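Local coordinates for RNA-binding protein RO60 (Deinococcus radiodurans, PDB 2NVO), which binds several small RNAs that accumulate during recovery from ultraviolet irradiation and contributes to the bacterium's resistance to it, at residues A[54-59]-A[512-517]; A[359-364]-A[525-530]; A[387-392]-A[428-433]; A[493-498]-A[516-521]. One frame throughout, in Å; residues are numbered along the deposited sequence.

Contact 1 of 4, residues A[54-59]-A[512-517]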
loop_
_atom_site.group_PDB
_atom_site.type_symbol
_atom_site.label_atom_id
_atom_site.label_comp_id
_atom_site.label_asym_id
_atom_site.label_seq_id
_atom_site.Cartn_x
_atom_site.Cartn_y
_atom_site.Cartn_z
ATOM N N GLY A 54 -0.296 15.141 -10.944
ATOM C CA GLY A 54 0.984 15.299 -11.616
ATOM C C GLY A 54 1.651 13.945 -11.716
ATOM O O GLY A 54 1.021 12.943 -11.404
ATOM N N GLY A 55 2.913 13.902 -12.140
ATOM C CA GLY A 55 3.607 12.631 -12.276
ATOM C C GLY A 55 4.436 12.268 -11.053
ATOM O O GLY A 55 5.599 11.888 -11.182
ATOM N N THR A 56 3.851 12.378 -9.865
ATOM C CA THR A 56 4.610 12.146 -8.637
ATOM C C THR A 56 3.859 11.197 -7.720
ATOM O O THR A 56 2.709 11.430 -7.411
ATOM C CB THR A 56 4.827 13.443 -7.844
ATOM O OG1 THR A 56 5.446 14.427 -8.677
ATOM C CG2 THR A 56 5.726 13.181 -6.629
ATOM N N PHE A 57 4.504 10.116 -7.305
ATOM C CA PHE A 57 3.933 9.261 -6.270
ATOM C C PHE A 57 4.635 9.516 -4.937
ATOM O O PHE A 57 5.826 9.253 -4.793
ATOM C CB PHE A 57 4.039 7.782 -6.649
ATOM C CG PHE A 57 3.396 6.856 -5.649
ATOM C CD1 PHE A 57 2.044 6.967 -5.354
ATOM C CD2 PHE A 57 4.129 5.879 -5.021
ATOM C CE1 PHE A 57 1.439 6.122 -4.428
ATOM C CE2 PHE A 57 3.536 5.019 -4.100
ATOM C CZ PHE A 57 2.186 5.155 -3.797
ATOM N N TYR A 58 3.895 10.039 -3.970
ATOM C CA TYR A 58 4.417 10.200 -2.623
ATOM C C TYR A 58 4.174 8.902 -1.889
ATOM O O TYR A 58 3.048 8.592 -1.502
ATOM C CB TYR A 58 3.751 11.374 -1.912
ATOM C CG TYR A 58 4.177 12.712 -2.470
ATOM C CD1 TYR A 58 5.392 13.281 -2.115
ATOM C CD2 TYR A 58 3.368 13.400 -3.370
ATOM C CE1 TYR A 58 5.788 14.504 -2.625
ATOM C CE2 TYR A 58 3.757 14.615 -3.886
ATOM C CZ TYR A 58 4.961 15.162 -3.509
ATOM O OH TYR A 58 5.338 16.378 -4.025
ATOM N N ALA A 59 5.243 8.132 -1.737
ATOM C CA ALA A 59 5.146 6.736 -1.347
ATOM C C ALA A 59 5.421 6.806 0.102
ATOM O O ALA A 59 6.575 6.753 0.528
ATOM C CB ALA A 59 6.204 5.907 -2.052
ATOM N N MET A 512 6.649 10.333 -17.657
ATOM C CA MET A 512 7.562 10.504 -16.528
ATOM C C MET A 512 6.860 10.333 -15.190
ATOM O O MET A 512 5.736 10.798 -15.002
ATOM C CB MET A 512 8.201 11.899 -16.559
ATOM C CG MET A 512 8.913 12.201 -17.851
ATOM S SD MET A 512 9.581 13.877 -17.916
ATOM C CE MET A 512 11.163 13.672 -17.099
ATOM N N LEU A 513 7.553 9.703 -14.250
ATOM C CA LEU A 513 7.009 9.497 -12.907
ATOM C C LEU A 513 8.117 9.702 -11.879
ATOM O O LEU A 513 9.193 9.132 -12.024
ATOM C CB LEU A 513 6.482 8.068 -12.767
ATOM C CG LEU A 513 5.969 7.716 -11.363
ATOM C CD1 LEU A 513 4.704 8.478 -11.105
ATOM C CD2 LEU A 513 5.734 6.200 -11.216
ATOM N N ASP A 514 7.847 10.507 -10.860
ATOM C CA ASP A 514 8.745 10.656 -9.715
ATOM C C ASP A 514 8.128 9.893 -8.548
ATOM O O ASP A 514 6.945 10.072 -8.233
ATOM C CB ASP A 514 8.870 12.131 -9.309
ATOM C CG ASP A 514 9.692 12.952 -10.282
ATOM O OD1 ASP A 514 10.388 12.373 -11.146
ATOM O OD2 ASP A 514 9.662 14.191 -10.171
ATOM N N VAL A 515 8.925 9.045 -7.913
ATOM C CA VAL A 515 8.514 8.344 -6.708
ATOM C C VAL A 515 9.331 8.930 -5.577
ATOM O O VAL A 515 10.560 8.789 -5.537
ATOM C CB VAL A 515 8.819 6.855 -6.796
ATOM C CG1 VAL A 515 8.421 6.131 -5.484
ATOM C CG2 VAL A 515 8.124 6.238 -8.033
ATOM N N VAL A 516 8.640 9.594 -4.662
ATOM C CA VAL A 516 9.294 10.295 -3.568
ATOM C C VAL A 516 9.159 9.428 -2.319
ATOM O O VAL A 516 8.065 9.233 -1.802
ATOM C CB VAL A 516 8.628 11.666 -3.330
ATOM C CG1 VAL A 516 9.374 12.450 -2.236
ATOM C CG2 VAL A 516 8.603 12.462 -4.625
ATOM N N GLY A 517 10.278 8.908 -1.845
ATOM C CA GLY A 517 10.269 7.916 -0.786
ATOM C C GLY A 517 9.981 6.541 -1.352
ATOM O O GLY A 517 10.095 6.297 -2.561
HETATM O O HOH W 1 7.946 15.256 -8.342
#
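The carbonyl O of Met512 lies against Gly55 CA, at the point where the chain of 54-59 swings in to run parallel to strand 512-517. At Leu513 the side chain reaches over the start of the partner: CG stands anti to the backbone N (chi1 176°), and CD1 comes 3.5 Å from Gly55 O. That same oxygen takes the nearly straight bond from Asp514 N (2.7 Å), and Asp514 O in turn receives Phe57 N at 2.6 Å. The Asp514 side chain leaves the strand on the face that also carries Thr56. One water stands 2.7 Å from both Thr56 OG1 and Asp514 OD2, while OD2 also accepts from the backbone amides of Ile504 and Ala505, so several bonds grip OD2 of this buried residue. Val515 points to the other face, where its CG1 lies at the edge of the Phe57 ring and 4.1 Å from Ala59 CB. Val516 continues the alternation: its N bonds to Phe57 O and its O receives Ala59 N. Its CG2 meets Thr56 CG2 at 3.6 Å, and its CB approaches Tyr58 CD1 at 3.8 Å, the valine and tyrosine side chains lying alongside each other. The far end of Tyr58 is held separately, by Glu501 through its hydroxyl and by His64 stacked on its ring. This is regular parallel pairing, in which a short strand from the N-terminal part of the chain, within the TROVE sequence range, forms one edge strand of the sheet of the von Willebrand factor A-like domain.

Contact 2 of 4, residues A[359-364]-A[525-530]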
loop_
_atom_site.group_PDB
_atom_site.type_symbol
_atom_site.label_atom_id
_atom_site.label_comp_id
_atom_site.label_asym_id
_atom_site.label_seq_id
_atom_site.Cartn_x
_atom_site.Cartn_y
_atom_site.Cartn_z
ATOM N N GLN A 359 4.116 -9.460 -10.296
ATOM C CA GLN A 359 3.526 -9.146 -11.605
ATOM C C GLN A 359 4.408 -8.154 -12.366
ATOM O O GLN A 359 4.499 -6.997 -11.997
ATOM C CB GLN A 359 2.105 -8.590 -11.463
ATOM C CG GLN A 359 1.159 -9.505 -10.686
ATOM C CD GLN A 359 1.141 -10.940 -11.212
ATOM O OE1 GLN A 359 1.203 -11.897 -10.437
ATOM N NE2 GLN A 359 1.051 -11.092 -12.532
ATOM N N PRO A 360 5.065 -8.628 -13.429
ATOM C CA PRO A 360 6.026 -7.861 -14.228
ATOM C C PRO A 360 5.351 -6.803 -15.092
ATOM O O PRO A 360 4.168 -6.912 -15.409
ATOM C CB PRO A 360 6.653 -8.921 -15.138
ATOM C CG PRO A 360 6.220 -10.243 -14.589
ATOM C CD PRO A 360 4.923 -10.002 -13.915
ATOM N N ALA A 361 6.097 -5.767 -15.448
ATOM C CA ALA A 361 5.617 -4.802 -16.423
ATOM C C ALA A 361 5.571 -5.455 -17.801
ATOM O O ALA A 361 4.788 -5.055 -18.654
ATOM C CB ALA A 361 6.528 -3.591 -16.465
ATOM N N ASN A 362 6.438 -6.438 -18.005
ATOM C CA ASN A 362 6.674 -7.004 -19.319
ATOM C C ASN A 362 7.189 -5.958 -20.301
ATOM O O ASN A 362 6.733 -5.877 -21.434
ATOM C CB ASN A 362 5.406 -7.676 -19.860
ATOM C CG ASN A 362 5.692 -8.560 -21.042
ATOM O OD1 ASN A 362 6.774 -9.151 -21.141
ATOM N ND2 ASN A 362 4.732 -8.659 -21.957
ATOM N N THR A 363 8.137 -5.147 -19.847
ATOM C CA THR A 363 8.783 -4.154 -20.690
ATOM C C THR A 363 10.282 -4.311 -20.501
ATOM O O THR A 363 10.736 -4.960 -19.547
ATOM C CB THR A 363 8.377 -2.712 -20.325
ATOM O OG1 THR A 363 8.890 -2.384 -19.029
ATOM C CG2 THR A 363 6.848 -2.545 -20.318
ATOM N N ARG A 364 11.048 -3.748 -21.422
ATOM C CA ARG A 364 12.488 -3.853 -21.367
ATOM C C ARG A 364 13.009 -2.694 -20.535
ATOM O O ARG A 364 12.783 -1.541 -20.859
ATOM C CB ARG A 364 13.084 -3.848 -22.772
ATOM C CG ARG A 364 12.507 -4.980 -23.639
ATOM C CD ARG A 364 12.934 -4.834 -25.074
ATOM N NE ARG A 364 14.366 -4.599 -25.150
ATOM C CZ ARG A 364 15.299 -5.545 -25.075
ATOM N NH1 ARG A 364 14.964 -6.830 -24.935
ATOM N NH2 ARG A 364 16.579 -5.197 -25.152
ATOM N N VAL A 525 2.828 0.411 -8.269
ATOM C CA VAL A 525 2.574 1.671 -8.962
ATOM C C VAL A 525 3.572 1.834 -10.112
ATOM O O VAL A 525 3.204 2.253 -11.209
ATOM C CB VAL A 525 2.607 2.865 -7.995
ATOM C CG1 VAL A 525 2.714 4.210 -8.748
ATOM C CG2 VAL A 525 1.378 2.845 -7.103
ATOM N N MET A 526 4.834 1.478 -9.870
ATOM C CA MET A 526 5.860 1.664 -10.888
ATOM C C MET A 526 5.583 0.740 -12.053
ATOM O O MET A 526 5.729 1.117 -13.208
ATOM C CB MET A 526 7.258 1.406 -10.320
ATOM C CG MET A 526 7.754 2.537 -9.405
ATOM S SD MET A 526 9.173 2.077 -8.395
ATOM C CE MET A 526 10.389 1.851 -9.624
ATOM N N THR A 527 5.181 -0.482 -11.731
ATOM C CA THR A 527 4.854 -1.462 -12.757
ATOM C C THR A 527 3.631 -1.002 -13.544
ATOM O O THR A 527 3.611 -1.082 -14.765
ATOM C CB THR A 527 4.573 -2.834 -12.125
ATOM O OG1 THR A 527 5.766 -3.308 -11.488
ATOM C CG2 THR A 527 4.134 -3.839 -13.190
ATOM N N ALA A 528 2.608 -0.528 -12.843
ATOM C CA ALA A 528 1.398 -0.063 -13.522
ATOM C C ALA A 528 1.735 1.091 -14.448
ATOM O O ALA A 528 1.246 1.167 -15.573
ATOM C CB ALA A 528 0.341 0.358 -12.513
ATOM N N PHE A 529 2.578 2.001 -13.967
ATOM C CA PHE A 529 3.019 3.132 -14.779
ATOM C C PHE A 529 3.770 2.663 -16.031
ATOM O O PHE A 529 3.530 3.158 -17.135
ATOM C CB PHE A 529 3.905 4.064 -13.945
ATOM C CG PHE A 529 4.588 5.129 -14.748
ATOM C CD1 PHE A 529 5.914 4.996 -15.100
ATOM C CD2 PHE A 529 3.900 6.259 -15.155
ATOM C CE1 PHE A 529 6.560 5.971 -15.832
ATOM C CE2 PHE A 529 4.539 7.246 -15.898
ATOM C CZ PHE A 529 5.873 7.092 -16.246
ATOM N N ALA A 530 4.687 1.717 -15.864
ATOM C CA ALA A 530 5.503 1.257 -16.985
ATOM C C ALA A 530 4.638 0.585 -18.052
ATOM O O ALA A 530 4.953 0.646 -19.242
ATOM C CB ALA A 530 6.583 0.291 -16.513
HETATM O O HOH W 2 5.397 -5.125 -9.425
#
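Thr527 CG2 packs against the backbone of the loop 359-364, 3.4 Å from Gln359 O and 3.6 Å from Ala361 N. With CG2 anti to the backbone N of Thr527 (chi1 -64° for OG1), the methyl branch is the one laid on the loop, and the hydroxyl stands beside its own backbone N. OG1 bonds back along the helix to Pro523 O, and a water 2.8 Å from OG1 also reaches Gln359 O through a weak bond. No direct hydrogen bond joins the two segments. One turn further along the helix, Ala530 CB meets Ala361 CB at 3.9 Å; both point across the contact, and these small side chains let the loop come close to the helix, with the CA atoms of Ala361 and Thr527 only 5.0 Å apart. Thr363 completes the contact by bringing CG2 to 3.9 Å from Ala530 O, while its hydroxyl is bonded to that of Thr459. Glu403 also holds the loop, its carboxylate accepting from the amides of Ala361 and Thr363. This is plain packing away from the metal site: the linker from helix 341-354 into strand 364-369 of the von Willebrand factor A-like domain rests on one flank of helix 522-530, the last helix of the modelled chain. Met526 and Phe529, on that helix, pack on strands 491-496 and 512-517; Met526 and Ala530 also touch strand 459-464.

Contact 3 of 4, residues A[387-392]-A[428-433]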
loop_
_atom_site.group_PDB
_atom_site.type_symbol
_atom_site.label_atom_id
_atom_site.label_comp_id
_atom_site.label_asym_id
_atom_site.label_seq_id
_atom_site.Cartn_x
_atom_site.Cartn_y
_atom_site.Cartn_z
ATOM N N THR A 387 18.751 -0.031 3.625
ATOM C CA THR A 387 19.469 1.078 2.988
ATOM C C THR A 387 19.000 1.310 1.553
ATOM O O THR A 387 18.485 0.413 0.921
ATOM C CB THR A 387 20.971 0.849 2.988
ATOM O OG1 THR A 387 21.310 -0.274 2.161
ATOM C CG2 THR A 387 21.479 0.626 4.424
ATOM N N PRO A 388 19.130 2.547 1.058
ATOM C CA PRO A 388 18.791 2.747 -0.352
ATOM C C PRO A 388 19.546 1.754 -1.252
ATOM O O PRO A 388 18.966 1.261 -2.214
ATOM C CB PRO A 388 19.226 4.192 -0.615
ATOM C CG PRO A 388 19.034 4.877 0.753
ATOM C CD PRO A 388 19.435 3.807 1.760
ATOM N N ASN A 389 20.799 1.449 -0.917
ATOM C CA ASN A 389 21.614 0.505 -1.680
ATOM C C ASN A 389 20.970 -0.890 -1.663
ATOM O O ASN A 389 20.806 -1.506 -2.700
ATOM C CB ASN A 389 23.055 0.471 -1.132
ATOM C CG ASN A 389 23.868 -0.717 -1.632
ATOM O OD1 ASN A 389 24.097 -0.892 -2.845
ATOM N ND2 ASN A 389 24.361 -1.515 -0.691
ATOM N N MET A 390 20.550 -1.336 -0.486
ATOM C CA MET A 390 19.859 -2.617 -0.364
ATOM C C MET A 390 18.547 -2.626 -1.154
ATOM O O MET A 390 18.247 -3.589 -1.866
ATOM C CB MET A 390 19.616 -2.951 1.108
ATOM C CG MET A 390 19.054 -4.346 1.340
ATOM S SD MET A 390 18.647 -4.658 3.069
ATOM C CE MET A 390 20.259 -4.509 3.842
ATOM N N ALA A 391 17.758 -1.562 -1.018
ATOM C CA ALA A 391 16.472 -1.488 -1.706
ATOM C C ALA A 391 16.642 -1.541 -3.227
ATOM O O ALA A 391 15.916 -2.278 -3.916
ATOM C CB ALA A 391 15.695 -0.234 -1.299
ATOM N N ALA A 392 17.572 -0.743 -3.745
ATOM C CA ALA A 392 17.851 -0.681 -5.171
ATOM C C ALA A 392 18.394 -2.021 -5.723
ATOM O O ALA A 392 18.068 -2.423 -6.860
ATOM C CB ALA A 392 18.822 0.472 -5.477
ATOM N N SER A 428 25.498 -9.829 -2.971
ATOM C CA SER A 428 26.476 -9.590 -4.029
ATOM C C SER A 428 26.044 -8.441 -4.954
ATOM O O SER A 428 26.875 -7.679 -5.437
ATOM C CB SER A 428 26.806 -10.882 -4.814
ATOM O OG SER A 428 25.667 -11.403 -5.474
ATOM N N ALA A 429 24.743 -8.313 -5.189
ATOM C CA ALA A 429 24.210 -7.187 -5.963
ATOM C C ALA A 429 24.470 -5.855 -5.236
ATOM O O ALA A 429 24.817 -4.863 -5.851
ATOM C CB ALA A 429 22.726 -7.365 -6.194
ATOM N N MET A 430 24.272 -5.847 -3.923
ATOM C CA MET A 430 24.540 -4.643 -3.140
ATOM C C MET A 430 25.971 -4.157 -3.348
ATOM O O MET A 430 26.210 -2.965 -3.535
ATOM C CB MET A 430 24.267 -4.896 -1.647
ATOM C CG MET A 430 22.787 -4.869 -1.285
ATOM S SD MET A 430 22.508 -5.322 0.434
ATOM C CE MET A 430 23.367 -3.983 1.267
ATOM N N GLN A 431 26.929 -5.080 -3.313
ATOM C CA GLN A 431 28.334 -4.717 -3.493
ATOM C C GLN A 431 28.648 -4.226 -4.907
ATOM O O GLN A 431 29.406 -3.273 -5.081
ATOM C CB GLN A 431 29.252 -5.885 -3.118
ATOM C CG GLN A 431 29.237 -6.228 -1.635
ATOM C CD GLN A 431 29.823 -7.604 -1.344
ATOM O OE1 GLN A 431 30.101 -7.939 -0.191
ATOM N NE2 GLN A 431 30.001 -8.418 -2.397
ATOM N N LYS A 432 28.055 -4.864 -5.917
ATOM C CA LYS A 432 28.217 -4.396 -7.288
ATOM C C LYS A 432 27.638 -3.010 -7.475
ATOM O O LYS A 432 28.016 -2.307 -8.397
ATOM C CB LYS A 432 27.578 -5.378 -8.286
ATOM C CG LYS A 432 28.378 -6.666 -8.434
ATOM C CD LYS A 432 27.687 -7.676 -9.375
ATOM C CE LYS A 432 28.524 -8.959 -9.488
ATOM N NZ LYS A 432 27.722 -10.042 -10.085
ATOM N N ALA A 433 26.725 -2.620 -6.579
ATOM C CA ALA A 433 26.075 -1.320 -6.627
ATOM C C ALA A 433 26.712 -0.320 -5.650
ATOM O O ALA A 433 26.042 0.567 -5.137
ATOM C CB ALA A 433 24.604 -1.468 -6.311
#
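Thr387 stands right before helix 388-402 as its N-cap, and its OG1 lies 4.3 Å from Met430 CE. The hydroxyl accepts from Met390 N (3.0 Å, 160°), a bond that satisfies one of the amides of the first turn, and Thr387 O receives Ala391 N as the helix gets under way. Asn389 points toward the partner helix, 426-432, which like helix 388-402 belongs to the von Willebrand factor A-like domain. Its CG is anti to its backbone N (chi1 166°), which carries the amide group across to the last turn of that helix, with CG 3.8 Å from Met430 O. The same amide group lies near Ala433 as well, the residue at which the chain leaves helical geometry. The side chain of Met430 crosses that of Asn389 obliquely and runs on to Met390. There Met430 SD sits 3.7 Å from Met390 CG and 3.8 Å from its CB, and the bend at chi3 of Met430 (63°) turns CE back to lie 3.9 Å from Met390 CB. Met390 is itself bent at chi3, and the two CE methyls come within 4.1 Å; beyond this contact Met390 touches Leu319 and Leu323 of helix 315-326. Ala433 also touches Leu369 of strand 364-369. The chemistry is therefore uneven: an amide group set close to main-chain oxygens at a helix end, beside a contact of the Met430 sulfur with Met390 methylenes that has no charge in it. Van der Waals contact of two methionines and the placement of one buried polar side chain, rather than ionic pairing, join these helices.

Contact 4 of 4, residues A[493-498]-A[516-521]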
loop_
_atom_site.group_PDB
_atom_site.type_symbol
_atom_site.label_atom_id
_atom_site.label_comp_id
_atom_site.label_asym_id
_atom_site.label_seq_id
_atom_site.Cartn_x
_atom_site.Cartn_y
_atom_site.Cartn_z
ATOM N N ILE A 493 11.270 6.603 -14.794
ATOM C CA ILE A 493 10.836 6.655 -13.395
ATOM C C ILE A 493 12.075 7.042 -12.600
ATOM O O ILE A 493 13.122 6.438 -12.771
ATOM C CB ILE A 493 10.347 5.281 -12.872
ATOM C CG1 ILE A 493 9.218 4.701 -13.758
ATOM C CG2 ILE A 493 9.896 5.387 -11.394
ATOM C CD1 ILE A 493 8.816 3.288 -13.408
ATOM N N VAL A 494 11.962 8.084 -11.790
ATOM C CA VAL A 494 13.025 8.459 -10.865
ATOM C C VAL A 494 12.554 8.178 -9.434
ATOM O O VAL A 494 11.549 8.716 -8.972
ATOM C CB VAL A 494 13.411 9.954 -11.042
ATOM C CG1 VAL A 494 14.538 10.334 -10.063
ATOM C CG2 VAL A 494 13.850 10.200 -12.485
ATOM N N VAL A 495 13.282 7.306 -8.749
ATOM C CA VAL A 495 12.967 6.922 -7.390
ATOM C C VAL A 495 13.960 7.550 -6.397
ATOM O O VAL A 495 15.134 7.203 -6.387
ATOM C CB VAL A 495 12.993 5.391 -7.237
ATOM C CG1 VAL A 495 12.516 5.007 -5.801
ATOM C CG2 VAL A 495 12.088 4.758 -8.263
ATOM N N GLY A 496 13.477 8.490 -5.594
ATOM C CA GLY A 496 14.253 8.997 -4.473
ATOM C C GLY A 496 13.872 8.225 -3.247
ATOM O O GLY A 496 12.915 8.593 -2.550
ATOM N N LEU A 497 14.612 7.148 -2.982
ATOM C CA LEU A 497 14.235 6.159 -1.973
ATOM C C LEU A 497 14.078 6.743 -0.558
ATOM O O LEU A 497 13.279 6.258 0.219
ATOM C CB LEU A 497 15.230 4.984 -1.945
ATOM C CG LEU A 497 15.175 4.056 -3.170
ATOM C CD1 LEU A 497 16.515 3.327 -3.305
ATOM C CD2 LEU A 497 13.991 3.092 -3.127
ATOM N N THR A 498 14.845 7.777 -0.240
ATOM C CA THR A 498 14.708 8.461 1.052
ATOM C C THR A 498 14.413 9.953 0.872
ATOM O O THR A 498 14.652 10.739 1.777
ATOM C CB THR A 498 16.005 8.348 1.882
ATOM O OG1 THR A 498 17.106 8.834 1.099
ATOM C CG2 THR A 498 16.267 6.903 2.286
ATOM N N VAL A 516 8.640 9.594 -4.662
ATOM C CA VAL A 516 9.294 10.295 -3.568
ATOM C C VAL A 516 9.159 9.428 -2.319
ATOM O O VAL A 516 8.065 9.233 -1.802
ATOM C CB VAL A 516 8.628 11.666 -3.330
ATOM C CG1 VAL A 516 9.374 12.450 -2.236
ATOM C CG2 VAL A 516 8.603 12.462 -4.625
ATOM N N GLY A 517 10.278 8.908 -1.845
ATOM C CA GLY A 517 10.269 7.916 -0.786
ATOM C C GLY A 517 9.981 6.541 -1.352
ATOM O O GLY A 517 10.095 6.297 -2.561
ATOM N N PHE A 518 9.632 5.618 -0.470
ATOM C CA PHE A 518 9.271 4.282 -0.892
ATOM C C PHE A 518 8.351 3.696 0.145
ATOM O O PHE A 518 8.351 4.125 1.296
ATOM C CB PHE A 518 10.504 3.387 -1.056
ATOM C CG PHE A 518 10.436 2.466 -2.250
ATOM C CD1 PHE A 518 10.335 2.981 -3.524
ATOM C CD2 PHE A 518 10.507 1.083 -2.100
ATOM C CE1 PHE A 518 10.279 2.141 -4.641
ATOM C CE2 PHE A 518 10.468 0.231 -3.221
ATOM C CZ PHE A 518 10.355 0.767 -4.487
ATOM N N ASP A 519 7.563 2.723 -0.284
ATOM C CA ASP A 519 6.729 1.936 0.607
ATOM C C ASP A 519 6.267 0.709 -0.158
ATOM O O ASP A 519 6.665 0.495 -1.310
ATOM C CB ASP A 519 5.540 2.748 1.166
ATOM C CG ASP A 519 4.597 3.276 0.082
ATOM O OD1 ASP A 519 4.590 2.750 -1.044
ATOM O OD2 ASP A 519 3.841 4.238 0.366
ATOM N N ALA A 520 5.424 -0.083 0.487
ATOM C CA ALA A 520 4.971 -1.341 -0.058
ATOM C C ALA A 520 4.173 -1.195 -1.354
ATOM O O ALA A 520 4.163 -2.098 -2.172
ATOM C CB ALA A 520 4.161 -2.109 0.999
ATOM N N ALA A 521 3.516 -0.054 -1.541
ATOM C CA ALA A 521 2.718 0.170 -2.742
ATOM C C ALA A 521 3.538 0.637 -3.957
ATOM O O ALA A 521 3.057 0.609 -5.093
ATOM C CB ALA A 521 1.603 1.165 -2.449
#
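Strands 491-496 and 512-517 run parallel here, Gly496 pairing with Val516, and the register ends in one bond from Gly517 N to Gly496 O that is short (2.7 Å) but bent (141°). These are adjacent strands in the central sheet of the von Willebrand factor A-like domain, and the contact lies at the C-terminal ends of both strands. Gly517 has a positive phi (81°), and with its psi these backbone angles would press a side chain into the carbonyl of Val516; its CA meets Leu497 O in a CA-H...O contact. After Gly517, Phe518 points back at the departing end of the neighbouring strand. Leu497 CD2 sits over one face of the phenyl ring, displaced toward the rim, in a CH-pi contact 3.9 Å from the centroid. The CB of Leu497 starts away from the partner, but the branch returns and the two side chains lie alongside each other, pointing the same way. Val495 CG1 approaches obliquely instead, 3.7 Å from Phe518 CD1. The ring is thus packed against Val495, in the strand, and Leu497, just past its end, although its chi1 of -141° is well away from a staggered value. Met526 of helix 522-530 and Val380 also touch Phe518. Asp519 then prepares that helix: its OD1 accepts a weak capping bond from Ala521 N at 3.0 Å. Gly517 O is buried by the contact and has no partner in the model, with Val495 CG1 4.2 Å away from it.

How the contacts relate
Contacts 1 and 4 both use strand 512-517, with strands 56-59 and 491-496 as its neighbours; they share Val516 and Gly517, and their centres are 7 Å apart. Val515 joins them, its N and O facing Val494 O (2.8 Å) and Gly496 N (2.9 Å). Contact 2, whose centre is 15 Å from each, lies against the same sheet through its helix, with Phe529 CZ 3.5 Å from Met512 C and Met526 CE 3.6 Å from Val495 CG2. Contact 3 touches contact 4 where Leu497 CD1 meets Pro388 O, but remains about 9 Å from contacts 1 and 2 at nearest atoms. The calcium ion, bound by Ser372, Ser374 and Glu467, is about 10 Å from the Asn389 side chain and about 11 Å from that of Leu497.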